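Transcriptional regulator, LacI family (Arthrobacter sp., PDB 4RKQ) probably regulates transcription as a LacI-family repressor or activator, its periplasmic-binding-protein-like region sensing a small effector such as a sugar. Local coordinates at residues A[115-120]-A[156-161]; A[131-136]-A[147-152]; A[19-24]-A[72-77]. All coordinates share one frame; numbering follows the deposited sequence.

Contact 1: residues A[115-120]-A[156-161]; sequences AAKVAV and AGRLDE
Arg158 is the centre of this helix-to-helix contact, laying its aliphatic stem across one turn of helix 112-125. Its CG stands anti to the backbone N (chi1 -179°), which sends the chain toward that helix; CG then rests 4.0 Å from CB of Val120. A bend at chi2 (57°) turns the rest of the chain so that it crosses the Lys117 chain obliquely. There the Lys117 methylene CD sits over one face of the guanidinium, toward its rim, 3.5 Å from Arg158 NH2. Deeper in the interface, Val120 CG1 meets Leu159 CD2 at 3.8 Å, and Ala116, small enough to admit the arginine stem, brings its CB within 4.3 Å of CB of Arg158.

Polar partners around the rim help to set the rotation of the guanidinium. In its plane a water accepts from Arg158 NE (2.7 Å) and donates to the backbone O of Lys117, bridging the two helices, while Arg158 NH1 makes a long, weak salt bridge to Glu161 OE1 one turn on. The bent Lys117 chain leads its ammonium away from the like charge.

The axes of the two short helical segments cross at -55°, 9.2 Å apart at their closest. Val120 also packs on Leu196 of strand 194-197 and Leu159 on Trp166 of strand 166-171, so the pair of helices lies against one face of the sheet.

Contact 2: residues A[131-136]-A[147-152]; sequences IAYLEA and PCTVRG. With EDO (1,2-ethanediol), chain F.
Glu135 and Thr149 reach toward each other tip to tip, the carboxylate meeting the start of helix 150-161. Glu135 CG is anti to its backbone N (chi1 172°), and a bend at chi2 turns the carboxylate so that its two oxygens divide the work. OE1 receives the hydroxyl of Thr149 through its syn lone pair, OG1 to OE1 being 2.8 Å. OE2 takes the Thr149 N-H from above the carboxylate plane at 3.0 Å, almost straight at 175°, with a weak bond from Cys148 N. Thr149 is the N-cap: its OG1 accepts from Gly152 N at 3.0 Å. The pairing therefore ties strand 131-136 to the helix that follows it in a beta-alpha-beta unit. An alanine in place of Glu135 would remove both acceptors and would probably leave the N-cap threonine less firmly oriented and the C-terminal end of the strand less well anchored.

The Tyr133 ring approaches Gly152 obliquely, OH lying 3.4 Å from Gly152 CA; a side chain at Gly152 would run into Glu135 OE2. The Arg151 guanidinium, turned 51° from that ring, makes a cation-pi contact with Phe198; NH1 bonds Phe198 O, and NH1 and NH2 both donate to ethanediol O2.

Contact 3: residues A[19-24]-A[72-77]; sequences GLAIPD and DAVIGY
Strands 17-22 and 73-76 pair in parallel here, as neighbours in the sheet of the N-terminal half of the chain, with strand 47-52 on the far side of 17-22 and strand 94-97 beyond 73-76. Four backbone bonds form the ladder. Gly19 N gives a nearly straight bond to Ala73 O (2.9 Å, 177°), and Gly19 O in turn accepts from Ile75 N at 2.8 Å, nearly along its C=O axis. Ala21 N then donates to Ile75 O, and Ala21 O receives Tyr77 N at 3.1 Å. Between them Leu20 CA directs its hydrogen at Ile75 O, 3.1 Å away.

Strand 47-52, helix 60-67 and strand 73-76 follow strand 17-22 and helix 29-43 in the order of an alpha/beta Rossmann-like domain, the architecture of periplasmic binding proteins. On the face turned to helix 29-43, Leu20 and Ile75 lie side by side and point the same way: with Leu20 CG anti to its backbone N (chi1 -158°), CD1 reaches 3.7 Å from Ile75 CG2, and Leu20 also packs on Phe33 and Val38. Ala21 shares the other face with Val74, and beside it Gly76 lets the strands close in, since a CB there would crowd Ala21 CB. At the C-terminal end Pro23 CD packs 3.8 Å from Tyr77 CB, while the phenol of Tyr77 bonds to Tyr29 OH, and Phe30 and Phe33 each meet its ring edge-to-face.

How the contacts relate
Contacts 1 and 2 share helix 150-161 and touch directly: Ala156 CB lies 3.7 Å from Pro147 CG, and Leu159 CD2 4.1 Å from Ile131 CD1. Their centres are 11 Å apart, and contact 2 falls within the span of chain between the two segments of contact 1. Contact 3 lies on the opposite side of the chain's centre, about 31 Å from contact 1 and 26 Å from contact 2 between centres, though nearest atoms of contacts 2 and 3 come within about 7 Å. The ethanediol bound by Arg151 is also held by Asn27, Asn199 and Asp227, and one lies about 5 Å from the Tyr77 side chain; probably from the crystallisation liquor, it may mark the effector pocket.

Contact 1: residues A[115-120]-A[156-161]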
ATOM      1  N   ALA A 115       4.670  -6.505  23.492  1.00 22.21           N
ATOM      2  CA  ALA A 115       4.450  -7.234  22.241  1.00 25.24           C
ATOM      3  C   ALA A 115       5.269  -8.523  22.217  1.00 27.19           C
ATOM      4  O   ALA A 115       4.787  -9.564  21.767  1.00 28.08           O
ATOM      5  CB  ALA A 115       4.834  -6.364  21.032  1.00 18.46           C
ATOM      6  N   ALA A 116       6.520  -8.422  22.653  1.00 23.74           N
ATOM      7  CA  ALA A 116       7.449  -9.545  22.650  1.00 22.96           C
ATOM      8  C   ALA A 116       6.943 -10.636  23.570  1.00 28.45           C
ATOM      9  O   ALA A 116       6.974 -11.818  23.220  1.00 28.07           O
ATOM     10  CB  ALA A 116       8.845  -9.079  23.072  1.00 20.16           C
ATOM     11  N   LYS A 117       6.426 -10.241  24.719  1.00 26.27           N
ATOM     12  CA  LYS A 117       5.907 -11.196  25.681  1.00 30.81           C
ATOM     13  C   LYS A 117       4.709 -11.911  25.114  1.00 31.10           C
ATOM     14  O   LYS A 117       4.608 -13.120  25.217  1.00 27.64           O
ATOM     15  CB  LYS A 117       5.539 -10.513  27.002  1.00 41.66           C
ATOM     16  CG  LYS A 117       4.678 -11.381  27.913  1.00 40.04           C
ATOM     17  CD  LYS A 117       4.927 -11.120  29.393  1.00 75.53           C
ATOM     18  CE  LYS A 117       4.205  -9.893  29.923  1.00 65.40           C
ATOM     19  NZ  LYS A 117       2.757 -10.129  30.158  1.00125.26           N
ATOM     20  N   VAL A 118       3.811 -11.175  24.477  1.00 24.35           N
ATOM     21  CA  VAL A 118       2.615 -11.766  23.914  1.00 18.67           C
ATOM     22  C   VAL A 118       2.916 -12.702  22.745  1.00 25.39           C
ATOM     23  O   VAL A 118       2.369 -13.816  22.663  1.00 28.65           O
ATOM     24  CB  VAL A 118       1.579 -10.703  23.543  1.00 27.50           C
ATOM     25  CG1 VAL A 118       0.374 -11.320  22.867  1.00 33.47           C
ATOM     26  CG2 VAL A 118       1.132  -9.958  24.800  1.00 33.74           C
ATOM     27  N   ALA A 119       3.821 -12.287  21.868  1.00 24.00           N
ATOM     28  CA  ALA A 119       4.095 -13.054  20.643  1.00 25.79           C
ATOM     29  C   ALA A 119       4.827 -14.349  21.003  1.00 30.27           C
ATOM     30  O   ALA A 119       4.481 -15.414  20.527  1.00 28.64           O
ATOM     31  CB  ALA A 119       4.929 -12.235  19.674  1.00 20.45           C
ATOM     32  N   VAL A 120       5.843 -14.230  21.844  1.00 25.97           N
ATOM     33  CA  VAL A 120       6.603 -15.372  22.338  1.00 30.19           C
ATOM     34  C   VAL A 120       5.695 -16.363  23.103  1.00 26.42           C
ATOM     35  O   VAL A 120       5.808 -17.562  22.923  1.00 31.69           O
ATOM     36  CB  VAL A 120       7.803 -14.910  23.185  1.00 23.67           C
ATOM     37  CG1 VAL A 120       8.517 -16.103  23.812  1.00 38.30           C
ATOM     38  CG2 VAL A 120       8.803 -14.186  22.287  1.00 32.69           C
ATOM     39  N   ALA A 156      14.505 -10.637  21.648  1.00 26.57           N
ATOM     40  CA  ALA A 156      15.706 -11.373  22.047  1.00 35.60           C
ATOM     41  C   ALA A 156      15.816 -11.447  23.563  1.00 31.54           C
ATOM     42  O   ALA A 156      16.111 -12.502  24.112  1.00 46.26           O
ATOM     43  CB  ALA A 156      16.928 -10.727  21.476  1.00 27.50           C
ATOM     44  N   GLY A 157      15.555 -10.321  24.215  1.00 29.70           N
ATOM     45  CA  GLY A 157      15.408 -10.246  25.649  1.00 34.41           C
ATOM     46  C   GLY A 157      14.430 -11.254  26.207  1.00 44.47           C
ATOM     47  O   GLY A 157      14.755 -11.949  27.157  1.00 38.98           O
ATOM     48  N   ARG A 158      13.235 -11.348  25.624  1.00 28.58           N
ATOM     49  CA  ARG A 158      12.243 -12.250  26.147  1.00 27.09           C
ATOM     50  C   ARG A 158      12.663 -13.707  25.969  1.00 30.59           C
ATOM     51  O   ARG A 158      12.496 -14.532  26.876  1.00 36.47           O
ATOM     52  CB  ARG A 158      10.880 -12.003  25.514  1.00 21.53           C
ATOM     53  CG  ARG A 158       9.755 -12.887  26.018  1.00 32.73           C
ATOM     54  CD  ARG A 158       9.583 -12.760  27.514  1.00 27.19           C
ATOM     55  NE  ARG A 158       8.371 -13.432  27.984  1.00 34.93           N
ATOM     56  CZ  ARG A 158       7.965 -13.470  29.250  1.00 43.82           C
ATOM     57  NH1 ARG A 158       8.682 -12.881  30.195  1.00 43.44           N
ATOM     58  NH2 ARG A 158       6.842 -14.099  29.573  1.00 40.99           N
ATOM     59  N   LEU A 159      13.174 -14.035  24.788  1.00 37.75           N
ATOM     60  CA  LEU A 159      13.590 -15.397  24.530  1.00 32.26           C
ATOM     61  C   LEU A 159      14.812 -15.781  25.405  1.00 34.89           C
ATOM     62  O   LEU A 159      14.891 -16.911  25.862  1.00 45.12           O
ATOM     63  CB  LEU A 159      13.926 -15.584  23.059  1.00 23.18           C
ATOM     64  CG  LEU A 159      12.743 -15.587  22.083  1.00 30.50           C
ATOM     65  CD1 LEU A 159      13.243 -15.424  20.661  1.00 28.80           C
ATOM     66  CD2 LEU A 159      11.923 -16.859  22.213  1.00 34.25           C
ATOM     67  N   ASP A 160      15.769 -14.869  25.587  1.00 37.14           N
ATOM     68  CA  ASP A 160      16.904 -15.109  26.492  1.00 34.00           C
ATOM     69  C   ASP A 160      16.397 -15.327  27.938  1.00 40.04           C
ATOM     70  O   ASP A 160      16.767 -16.283  28.612  1.00 44.51           O
ATOM     71  CB  ASP A 160      17.897 -13.950  26.428  1.00 39.33           C
ATOM     72  CG  ASP A 160      18.800 -14.005  25.210  1.00 43.37           C
ATOM     73  OD1 ASP A 160      18.890 -15.068  24.557  1.00 40.12           O
ATOM     74  OD2 ASP A 160      19.448 -12.980  24.901  1.00 42.62           O
ATOM     75  N   GLU A 161      15.518 -14.451  28.391  1.00 42.97           N
ATOM     76  CA  GLU A 161      14.890 -14.582  29.702  1.00 47.83           C
ATOM     77  C   GLU A 161      14.218 -15.934  29.915  1.00 65.77           C
ATOM     78  O   GLU A 161      14.214 -16.447  31.018  1.00 47.86           O
ATOM     79  CB  GLU A 161      13.861 -13.473  29.873  1.00 41.38           C
ATOM     80  CG  GLU A 161      12.870 -13.629  31.011  1.00 48.92           C
ATOM     81  CD  GLU A 161      12.235 -12.306  31.392  1.00 82.64           C
ATOM     82  OE1 GLU A 161      11.864 -11.519  30.485  1.00 57.69           O
ATOM     83  OE2 GLU A 161      12.119 -12.051  32.608  1.00101.44           O
TER
HETATM   84  O   HOH W   1       6.480 -14.777  26.608  1.00 27.94           O

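Contact 2: residues A[131-136]-A[147-152]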
ATOM      1  N   ILE A 131      12.938 -21.703  17.737  1.00 23.79           N
ATOM      2  CA  ILE A 131      12.360 -20.405  17.330  1.00 27.66           C
ATOM      3  C   ILE A 131      13.371 -19.546  16.587  1.00 26.04           C
ATOM      4  O   ILE A 131      14.562 -19.603  16.882  1.00 22.38           O
ATOM      5  CB  ILE A 131      11.827 -19.672  18.568  1.00 25.06           C
ATOM      6  CG1 ILE A 131      10.655 -20.477  19.107  1.00 27.98           C
ATOM      7  CG2 ILE A 131      11.364 -18.257  18.216  1.00 25.89           C
ATOM      8  CD1 ILE A 131      10.061 -19.988  20.405  1.00 33.86           C
ATOM      9  N   ALA A 132      12.924 -18.735  15.624  1.00 24.23           N
ATOM     10  CA  ALA A 132      13.839 -17.795  14.961  1.00 22.57           C
ATOM     11  C   ALA A 132      13.178 -16.439  14.906  1.00 19.60           C
ATOM     12  O   ALA A 132      11.960 -16.367  14.833  1.00 21.70           O
ATOM     13  CB  ALA A 132      14.208 -18.272  13.583  1.00 21.67           C
ATOM     14  N   TYR A 133      13.973 -15.379  15.051  1.00 21.87           N
ATOM     15  CA  TYR A 133      13.463 -13.997  14.942  1.00 16.76           C
ATOM     16  C   TYR A 133      14.157 -13.432  13.736  1.00 20.13           C
ATOM     17  O   TYR A 133      15.355 -13.530  13.626  1.00 23.48           O
ATOM     18  CB  TYR A 133      13.791 -13.128  16.166  1.00 20.99           C
ATOM     19  CG  TYR A 133      13.366 -11.688  15.949  1.00 24.97           C
ATOM     20  CD1 TYR A 133      12.031 -11.344  15.846  1.00 30.93           C
ATOM     21  CD2 TYR A 133      14.316 -10.686  15.795  1.00 25.53           C
ATOM     22  CE1 TYR A 133      11.644 -10.022  15.609  1.00 32.29           C
ATOM     23  CE2 TYR A 133      13.944  -9.373  15.580  1.00 27.62           C
ATOM     24  CZ  TYR A 133      12.622  -9.041  15.488  1.00 41.98           C
ATOM     25  OH  TYR A 133      12.300  -7.719  15.254  1.00 38.68           O
ATOM     26  N   LEU A 134      13.388 -12.862  12.831  1.00 18.84           N
ATOM     27  CA  LEU A 134      13.935 -12.273  11.643  1.00 19.05           C
ATOM     28  C   LEU A 134      13.879 -10.757  11.822  1.00 25.69           C
ATOM     29  O   LEU A 134      12.824 -10.169  11.888  1.00 21.01           O
ATOM     30  CB  LEU A 134      13.129 -12.732  10.428  1.00 23.36           C
ATOM     31  CG  LEU A 134      13.389 -11.909   9.165  1.00 26.37           C
ATOM     32  CD1 LEU A 134      14.842 -11.992   8.734  1.00 22.87           C
ATOM     33  CD2 LEU A 134      12.441 -12.391   8.100  1.00 24.51           C
ATOM     34  N   GLU A 135      15.047 -10.142  11.817  1.00 19.51           N
ATOM     35  CA  GLU A 135      15.230  -8.745  12.167  1.00 19.43           C
ATOM     36  C   GLU A 135      15.372  -7.954  10.872  1.00 22.64           C
ATOM     37  O   GLU A 135      15.946  -8.438   9.926  1.00 25.33           O
ATOM     38  CB  GLU A 135      16.550  -8.662  12.969  1.00 28.33           C
ATOM     39  CG  GLU A 135      17.088  -7.294  13.308  1.00 29.04           C
ATOM     40  CD  GLU A 135      16.236  -6.611  14.340  1.00 44.49           C
ATOM     41  OE1 GLU A 135      15.060  -6.362  14.025  1.00 32.25           O
ATOM     42  OE2 GLU A 135      16.734  -6.326  15.452  1.00 30.73           O
ATOM     43  N   ALA A 136      14.936  -6.703  10.858  1.00 23.07           N
ATOM     44  CA  ALA A 136      15.198  -5.829   9.705  1.00 18.21           C
ATOM     45  C   ALA A 136      16.567  -5.151   9.948  1.00 22.40           C
ATOM     46  O   ALA A 136      16.776  -4.524  11.001  1.00 25.53           O
ATOM     47  CB  ALA A 136      14.113  -4.794   9.614  1.00 20.98           C
ATOM     48  N   PRO A 147      20.887  -8.303  17.649  1.00 37.90           N
ATOM     49  CA  PRO A 147      19.643  -7.549  17.409  1.00 32.57           C
ATOM     50  C   PRO A 147      19.897  -6.054  17.435  1.00 44.99           C
ATOM     51  O   PRO A 147      20.477  -5.568  18.408  1.00 36.85           O
ATOM     52  CB  PRO A 147      18.724  -7.945  18.582  1.00 33.19           C
ATOM     53  CG  PRO A 147      19.429  -9.019  19.323  1.00 44.29           C
ATOM     54  CD  PRO A 147      20.882  -8.961  18.966  1.00 52.41           C
ATOM     55  N   CYS A 148      19.459  -5.349  16.385  1.00 31.02           N
ATOM     56  CA  CYS A 148      19.679  -3.898  16.256  1.00 57.97           C
ATOM     57  C   CYS A 148      18.463  -2.976  16.473  1.00 39.62           C
ATOM     58  O   CYS A 148      18.661  -1.813  16.772  1.00 55.11           O
ATOM     59  CB  CYS A 148      20.303  -3.580  14.907  1.00 37.21           C
ATOM     60  SG  CYS A 148      19.599  -4.454  13.488  1.00 58.05           S
ATOM     61  N   THR A 149      17.232  -3.465  16.321  1.00 27.04           N
ATOM     62  CA  THR A 149      16.065  -2.613  16.505  1.00 29.99           C
ATOM     63  C   THR A 149      15.528  -2.697  17.915  1.00 28.58           C
ATOM     64  O   THR A 149      15.765  -3.629  18.630  1.00 25.47           O
ATOM     65  CB  THR A 149      14.941  -2.927  15.507  1.00 27.08           C
ATOM     66  OG1 THR A 149      14.417  -4.245  15.726  1.00 23.89           O
ATOM     67  CG2 THR A 149      15.459  -2.798  14.102  1.00 23.96           C
ATOM     68  N   VAL A 150      14.761  -1.702  18.319  1.00 25.36           N
ATOM     69  CA  VAL A 150      14.172  -1.736  19.638  1.00 25.65           C
ATOM     70  C   VAL A 150      13.271  -2.948  19.798  1.00 22.58           C
ATOM     71  O   VAL A 150      13.284  -3.625  20.823  1.00 25.13           O
ATOM     72  CB  VAL A 150      13.359  -0.451  19.883  1.00 26.97           C
ATOM     73  CG1 VAL A 150      12.587  -0.539  21.189  1.00 23.14           C
ATOM     74  CG2 VAL A 150      14.312   0.755  19.853  1.00 27.00           C
ATOM     75  N   ARG A 151      12.474  -3.228  18.776  1.00 25.22           N
ATOM     76  CA  ARG A 151      11.505  -4.305  18.895  1.00 17.96           C
ATOM     77  C   ARG A 151      12.251  -5.611  18.915  1.00 22.62           C
ATOM     78  O   ARG A 151      11.903  -6.486  19.694  1.00 25.66           O
ATOM     79  CB  ARG A 151      10.424  -4.259  17.799  1.00 22.99           C
ATOM     80  CG  ARG A 151      10.875  -4.591  16.388  1.00 23.26           C
ATOM     81  CD  ARG A 151       9.700  -4.448  15.414  1.00 22.50           C
ATOM     82  NE  ARG A 151       9.384  -3.042  15.177  1.00 25.10           N
ATOM     83  CZ  ARG A 151       8.579  -2.599  14.213  1.00 21.58           C
ATOM     84  NH1 ARG A 151       7.983  -3.449  13.370  1.00 24.33           N
ATOM     85  NH2 ARG A 151       8.376  -1.302  14.082  1.00 23.62           N
ATOM     86  N   GLY A 152      13.297  -5.698  18.097  1.00 23.09           N
ATOM     87  CA  GLY A 152      14.137  -6.893  18.000  1.00 22.90           C
ATOM     88  C   GLY A 152      14.865  -7.182  19.303  1.00 23.48           C
ATOM     89  O   GLY A 152      14.944  -8.332  19.714  1.00 22.75           O
TER
HETATM   90  C1  EDO F 402       7.031  -0.737   9.892  1.00 29.24           C
HETATM   91  O1  EDO F 402       6.383  -1.812   9.186  1.00 25.78           O
HETATM   92  C2  EDO F 402       6.237  -0.321  11.110  1.00 36.97           C
HETATM   93  O2  EDO F 402       6.278  -1.445  11.998  1.00 23.36           O

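Contact 3: residues A[19-24]-A[72-77]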
ATOM      1  N   GLY A  19       0.833  18.240   7.620  1.00 13.34           N
ATOM      2  CA  GLY A  19       1.762  17.458   6.767  1.00 13.35           C
ATOM      3  C   GLY A  19       2.011  16.090   7.363  1.00 12.04           C
ATOM      4  O   GLY A  19       2.145  15.947   8.565  1.00 13.81           O
ATOM      5  N   LEU A  20       2.043  15.066   6.509  1.00  8.97           N
ATOM      6  CA  LEU A  20       2.324  13.727   6.920  1.00 11.07           C
ATOM      7  C   LEU A  20       3.603  13.306   6.212  1.00 15.78           C
ATOM      8  O   LEU A  20       3.675  13.290   4.980  1.00 16.99           O
ATOM      9  CB  LEU A  20       1.160  12.846   6.460  1.00 14.14           C
ATOM     10  CG  LEU A  20       0.707  11.515   6.961  1.00 39.05           C
ATOM     11  CD1 LEU A  20       0.851  11.371   8.464  1.00 43.17           C
ATOM     12  CD2 LEU A  20      -0.764  11.424   6.500  1.00 24.98           C
ATOM     13  N   ALA A  21       4.611  12.961   6.990  1.00 14.65           N
ATOM     14  CA  ALA A  21       5.904  12.524   6.438  1.00 17.01           C
ATOM     15  C   ALA A  21       6.054  10.972   6.596  1.00 12.60           C
ATOM     16  O   ALA A  21       5.955  10.423   7.707  1.00 16.48           O
ATOM     17  CB  ALA A  21       7.033  13.261   7.135  1.00 14.47           C
ATOM     18  N   ILE A  22       6.227  10.268   5.495  1.00 13.93           N
ATOM     19  CA  ILE A  22       6.439   8.830   5.564  1.00 13.06           C
ATOM     20  C   ILE A  22       7.681   8.449   4.751  1.00 10.70           C
ATOM     21  O   ILE A  22       7.910   9.054   3.728  1.00 14.17           O
ATOM     22  CB  ILE A  22       5.237   8.019   5.096  1.00 23.00           C
ATOM     23  CG1 ILE A  22       4.758   8.559   3.794  1.00 16.38           C
ATOM     24  CG2 ILE A  22       4.100   8.127   6.139  1.00 27.34           C
ATOM     25  CD1 ILE A  22       3.882   7.598   3.050  1.00 22.61           C
ATOM     26  N   PRO A  23       8.444   7.465   5.238  1.00 14.07           N
ATOM     27  CA  PRO A  23       9.703   7.124   4.593  1.00 15.49           C
ATOM     28  C   PRO A  23       9.566   6.372   3.288  1.00 13.74           C
ATOM     29  O   PRO A  23      10.499   6.328   2.560  1.00 17.69           O
ATOM     30  CB  PRO A  23      10.409   6.235   5.615  1.00 21.63           C
ATOM     31  CG  PRO A  23       9.359   5.730   6.494  1.00 20.55           C
ATOM     32  CD  PRO A  23       8.260   6.740   6.501  1.00 12.44           C
ATOM     33  N   ASP A  24       8.437   5.716   3.043  1.00 14.11           N
ATOM     34  CA  ASP A  24       8.190   5.075   1.751  1.00 13.56           C
ATOM     35  C   ASP A  24       6.733   4.774   1.653  1.00 19.10           C
ATOM     36  O   ASP A  24       6.007   4.917   2.626  1.00 20.57           O
ATOM     37  CB  ASP A  24       8.999   3.771   1.584  1.00 18.70           C
ATOM     38  CG  ASP A  24       8.658   2.716   2.628  1.00 32.51           C
ATOM     39  OD1 ASP A  24       7.512   2.194   2.656  1.00 30.46           O
ATOM     40  OD2 ASP A  24       9.545   2.417   3.443  1.00 27.83           O
ATOM     41  N   ASP A  72       0.607  23.616   9.331  1.00 14.38           N
ATOM     42  CA  ASP A  72       0.564  24.117  10.675  1.00 15.36           C
ATOM     43  C   ASP A  72       1.150  23.125  11.652  1.00 13.98           C
ATOM     44  O   ASP A  72       1.366  23.453  12.820  1.00 16.72           O
ATOM     45  CB  ASP A  72      -0.883  24.347  11.060  1.00 15.77           C
ATOM     46  CG  ASP A  72      -1.544  25.397  10.209  1.00 25.59           C
ATOM     47  OD1 ASP A  72      -0.892  26.414   9.878  1.00 24.17           O
ATOM     48  OD2 ASP A  72      -2.695  25.156   9.808  1.00 19.42           O
ATOM     49  N   ALA A  73       1.391  21.907  11.189  1.00 14.28           N
ATOM     50  CA  ALA A  73       1.837  20.811  12.064  1.00 13.09           C
ATOM     51  C   ALA A  73       2.251  19.659  11.188  1.00 13.31           C
ATOM     52  O   ALA A  73       1.801  19.575  10.028  1.00 10.13           O
ATOM     53  CB  ALA A  73       0.705  20.346  12.979  1.00 12.74           C
ATOM     54  N   VAL A  74       3.022  18.737  11.756  1.00 12.73           N
ATOM     55  CA  VAL A  74       3.436  17.546  11.010  1.00 11.75           C
ATOM     56  C   VAL A  74       3.250  16.331  11.868  1.00 12.20           C
ATOM     57  O   VAL A  74       3.531  16.379  13.039  1.00 13.34           O
ATOM     58  CB  VAL A  74       4.903  17.618  10.567  1.00 10.62           C
ATOM     59  CG1 VAL A  74       5.369  16.302   9.938  1.00 16.49           C
ATOM     60  CG2 VAL A  74       5.118  18.786   9.603  1.00 14.16           C
ATOM     61  N   ILE A  75       2.771  15.260  11.243  1.00 10.30           N
ATOM     62  CA  ILE A  75       2.698  13.925  11.853  1.00 14.14           C
ATOM     63  C   ILE A  75       3.604  13.056  10.978  1.00 13.21           C
ATOM     64  O   ILE A  75       3.455  13.046   9.738  1.00 14.22           O
ATOM     65  CB  ILE A  75       1.264  13.393  11.778  1.00 13.03           C
ATOM     66  CG1 ILE A  75       0.402  14.162  12.751  1.00 16.86           C
ATOM     67  CG2 ILE A  75       1.241  11.886  12.130  1.00 14.14           C
ATOM     68  CD1 ILE A  75      -1.089  13.952  12.471  1.00 20.89           C
ATOM     69  N   GLY A  76       4.569  12.366  11.570  1.00 14.36           N
ATOM     70  CA  GLY A  76       5.490  11.599  10.747  1.00 28.62           C
ATOM     71  C   GLY A  76       6.316  10.510  11.395  1.00 13.81           C
ATOM     72  O   GLY A  76       6.495  10.481  12.615  1.00 15.49           O
ATOM     73  N   TYR A  77       6.802   9.633  10.535  1.00 12.42           N
ATOM     74  CA  TYR A  77       7.864   8.704  10.849  1.00 13.36           C
ATOM     75  C   TYR A  77       9.113   9.331  10.252  1.00 22.82           C
ATOM     76  O   TYR A  77       9.252   9.416   9.044  1.00 17.08           O
ATOM     77  CB  TYR A  77       7.587   7.351  10.222  1.00 14.04           C
ATOM     78  CG  TYR A  77       6.598   6.498  10.955  1.00 16.08           C
ATOM     79  CD1 TYR A  77       5.198   6.698  10.815  1.00 16.30           C
ATOM     80  CD2 TYR A  77       7.028   5.489  11.777  1.00 17.23           C
ATOM     81  CE1 TYR A  77       4.297   5.895  11.483  1.00 18.29           C
ATOM     82  CE2 TYR A  77       6.134   4.696  12.447  1.00 19.73           C
ATOM     83  CZ  TYR A  77       4.794   4.879  12.290  1.00 18.20           C
ATOM     84  OH  TYR A  77       3.950   4.078  12.998  1.00 18.23           O
TER